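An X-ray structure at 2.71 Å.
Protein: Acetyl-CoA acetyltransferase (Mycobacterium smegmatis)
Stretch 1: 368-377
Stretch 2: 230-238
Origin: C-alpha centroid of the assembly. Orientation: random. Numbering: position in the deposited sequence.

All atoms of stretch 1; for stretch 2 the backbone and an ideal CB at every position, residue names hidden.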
# COMPACT_ATOMS: atom_id res chain seq x y z
N THR A 368 -2.54 12.26 -0.99
CA THR A 368 -2.97 11.41 -2.10
C THR A 368 -3.07 12.14 -3.43
O THR A 368 -3.36 13.32 -3.50
CB THR A 368 -4.30 10.66 -1.77
OG1 THR A 368 -4.55 9.69 -2.77
CG2 THR A 368 -5.48 11.64 -1.67
N LEU A 369 -2.80 11.43 -4.48
CA LEU A 369 -2.94 11.99 -5.78
C LEU A 369 -4.15 11.39 -6.48
O LEU A 369 -4.64 11.92 -7.43
CB LEU A 369 -1.69 11.64 -6.58
CG LEU A 369 -0.47 12.46 -6.27
CD1 LEU A 369 0.73 11.86 -6.99
CD2 LEU A 369 -0.73 13.88 -6.71
N THR A 370 -4.59 10.26 -5.98
CA THR A 370 -5.57 9.45 -6.62
C THR A 370 -6.93 9.60 -5.93
O THR A 370 -7.98 9.68 -6.56
CB THR A 370 -5.08 8.00 -6.57
OG1 THR A 370 -4.05 7.82 -7.54
CG2 THR A 370 -6.15 7.09 -6.89
N GLY A 371 -6.89 9.65 -4.64
CA GLY A 371 -8.08 9.65 -3.88
C GLY A 371 -8.05 8.55 -2.88
O GLY A 371 -8.80 8.56 -1.98
N GLY A 372 -7.17 7.58 -3.06
CA GLY A 372 -7.00 6.51 -2.11
C GLY A 372 -7.97 5.38 -2.21
O GLY A 372 -8.86 5.44 -2.99
N LEU A 373 -7.78 4.36 -1.39
CA LEU A 373 -8.34 3.05 -1.62
C LEU A 373 -9.80 2.82 -1.36
O LEU A 373 -10.53 2.42 -2.24
CB LEU A 373 -7.50 1.96 -1.01
CG LEU A 373 -6.79 1.15 -2.06
CD1 LEU A 373 -5.88 0.25 -1.47
CD2 LEU A 373 -7.70 0.44 -2.96
N PRO A 374 -10.28 3.06 -0.18
CA PRO A 374 -11.69 2.87 -0.07
C PRO A 374 -12.30 3.59 -1.26
O PRO A 374 -13.03 2.96 -2.02
CB PRO A 374 -12.03 3.56 1.24
CG PRO A 374 -10.83 3.68 1.89
CD PRO A 374 -9.78 3.85 0.94
N PHE A 375 -11.97 4.86 -1.43
CA PHE A 375 -12.73 5.80 -2.22
C PHE A 375 -12.52 5.71 -3.71
O PHE A 375 -13.42 5.85 -4.44
CB PHE A 375 -12.50 7.23 -1.73
CG PHE A 375 -12.48 7.38 -0.26
CD1 PHE A 375 -13.62 7.33 0.47
CD2 PHE A 375 -11.31 7.54 0.41
CE1 PHE A 375 -13.57 7.44 1.82
CE2 PHE A 375 -11.28 7.65 1.73
CZ PHE A 375 -12.40 7.61 2.44
N PHE A 376 -11.30 5.50 -4.11
CA PHE A 376 -10.91 5.38 -5.50
C PHE A 376 -11.49 4.14 -6.17
O PHE A 376 -11.83 4.19 -7.35
CB PHE A 376 -9.37 5.43 -5.66
CG PHE A 376 -8.89 5.29 -7.10
CD1 PHE A 376 -9.12 6.29 -8.04
CD2 PHE A 376 -8.17 4.17 -7.51
CE1 PHE A 376 -8.66 6.17 -9.35
CE2 PHE A 376 -7.71 4.04 -8.82
CZ PHE A 376 -7.98 5.03 -9.74
N GLY A 377 -11.61 3.06 -5.40
CA GLY A 377 -12.10 1.78 -5.88
C GLY A 377 -10.98 0.80 -6.08
O GLY A 377 -9.88 1.18 -6.49
N UNK A 230 -13.26 14.05 -7.50
CA UNK A 230 -12.89 14.83 -8.68
C UNK A 230 -11.99 14.08 -9.64
O UNK A 230 -11.67 14.58 -10.72
CB UNK A 230 -12.20 16.12 -8.25
N UNK A 231 -11.56 12.89 -9.25
CA UNK A 231 -10.79 12.03 -10.12
C UNK A 231 -11.75 11.23 -11.02
O UNK A 231 -12.57 10.46 -10.52
CB UNK A 231 -9.89 11.10 -9.30
N UNK A 232 -11.68 11.45 -12.36
CA UNK A 232 -12.56 10.70 -13.31
C UNK A 232 -12.33 9.18 -13.28
O UNK A 232 -13.23 8.40 -13.56
CB UNK A 232 -12.33 11.20 -14.74
N UNK A 233 -11.14 8.76 -12.92
CA UNK A 233 -10.81 7.37 -12.88
C UNK A 233 -11.37 6.66 -11.67
O UNK A 233 -11.33 5.45 -11.62
CB UNK A 233 -9.29 7.20 -12.92
N UNK A 234 -11.89 7.43 -10.72
CA UNK A 234 -12.60 6.86 -9.57
C UNK A 234 -13.88 6.17 -10.00
O UNK A 234 -14.63 6.68 -10.84
CB UNK A 234 -12.92 7.95 -8.54
N UNK A 235 -14.14 5.02 -9.42
CA UNK A 235 -15.33 4.31 -9.76
C UNK A 235 -16.35 4.63 -8.70
O UNK A 235 -16.07 4.45 -7.50
CB UNK A 235 -15.08 2.81 -9.88
N UNK A 236 -17.51 5.14 -9.15
CA UNK A 236 -18.63 5.54 -8.31
C UNK A 236 -18.25 6.14 -6.92
O UNK A 236 -18.54 5.53 -5.89
CB UNK A 236 -19.53 4.32 -8.10
N UNK A 237 -17.61 7.34 -6.88
CA UNK A 237 -17.22 7.91 -5.59
C UNK A 237 -18.22 8.97 -5.13
O UNK A 237 -18.65 9.83 -5.92
CB UNK A 237 -15.82 8.52 -5.68
N UNK A 238 -18.62 8.90 -3.86
CA UNK A 238 -19.28 10.03 -3.20
C UNK A 238 -18.31 10.65 -2.18
O UNK A 238 -17.60 9.93 -1.46
CB UNK A 238 -20.58 9.58 -2.52

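Position 230 has nothing of stretch 1 within 5.5 Å of its ideal CB. Stretch 1 sets no demand here, and many side chains would fit. The residue is Lys230, extended, with its end leading away.

At position 231 the CA-to-CB bond points toward stretch 1. The ideal CB lies 3.6 Å from Thr370 O, a carbonyl able to accept a hydrogen bond, and the ring of Phe376 is close by. A short or medium donor would suit, such as Ser, Thr, Asn or Gln. The residue is Asn231. Its ND2 donates to Thr370 O at 2.8 Å, nearly straight at 166°. The other end of the amide works locally: Asn231 OD1 accepts from the backbone N of position 233 at 3.0 Å. One side chain thus ties the turn that begins here to stretch 1.

At position 232 CB points away from stretch 1. Phi is -62°, in the second place of a type I turn, which suits proline among many others. The residue is Pro232.

At position 233 CB points sideways, and the ideal CB is 3.8 Å from Phe376 CE1. An apolar beginning to the side chain suits the ring, while the rest may run outward. The residue is Tyr233. Its CB packs 3.8 Å from Phe376 CE1, and its end leads away.

Position 234 closes the turn, its N bonding to Asn231 O at 3.1 Å. Its ideal CB points sideways, 4.1 Å from Phe376 O. The Phe376 ring is near, so a small residue such as Ala, Ser or Cys seems likely. The residue is Ser234. Its OG sits at the ring edge, 3.5 Å from Phe376 CD1, and bonds elsewhere in the structure.

At position 235 the backbone makes the main link: N donates to Phe376 O at 3.2 Å and 168°. Proline, lacking that hydrogen, could not do this. CB points sideways near Gly377, and several small or polar residues would fit. The residue is Ser235; its CB lies beside Gly377, which has no side chain to crowd it.

Position 236 has a positive phi of 34°, favourable to Gly, Asn or Asp, with no neighbour from stretch 1. The residue is Ala236.

At position 237 CB points toward stretch 1, 3.8 Å from Phe375 O. A compact side chain would suit. The residue is Pro237, whose CB lies 4.0 Å from Phe375 O.

At position 238 CB points away, leaving the choice open. The residue is Thr238.

Stretch 2, residues 230-238: KNPYSSAPT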
# COMPACT_ATOMS: atom_id res chain seq x y z
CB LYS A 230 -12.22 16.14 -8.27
CG LYS A 230 -13.14 17.14 -7.59
CD LYS A 230 -12.29 18.21 -6.87
CE LYS A 230 -13.16 19.05 -5.96
NZ LYS A 230 -12.44 19.66 -4.80
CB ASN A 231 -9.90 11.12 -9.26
CG ASN A 231 -8.94 10.26 -10.08
OD1 ASN A 231 -9.07 10.12 -11.27
ND2 ASN A 231 -7.98 9.68 -9.40
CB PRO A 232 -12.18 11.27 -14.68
CG PRO A 232 -11.24 12.45 -14.42
CD PRO A 232 -10.74 12.36 -13.04
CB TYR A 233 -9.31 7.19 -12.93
CG TYR A 233 -8.72 7.49 -14.28
CD1 TYR A 233 -8.94 6.64 -15.36
CD2 TYR A 233 -7.92 8.61 -14.49
CE1 TYR A 233 -8.40 6.89 -16.59
CE2 TYR A 233 -7.35 8.87 -15.75
CZ TYR A 233 -7.62 7.99 -16.78
OH TYR A 233 -7.13 8.18 -18.00
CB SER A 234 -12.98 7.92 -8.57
OG SER A 234 -11.84 8.42 -7.95
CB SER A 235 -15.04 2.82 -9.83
OG SER A 235 -16.23 2.11 -10.10
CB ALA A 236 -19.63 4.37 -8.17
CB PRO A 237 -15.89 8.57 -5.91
CG PRO A 237 -16.10 9.10 -7.34
CD PRO A 237 -17.20 8.24 -7.99
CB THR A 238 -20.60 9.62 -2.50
OG1 THR A 238 -20.78 8.22 -2.69
CG2 THR A 238 -21.80 10.34 -3.11
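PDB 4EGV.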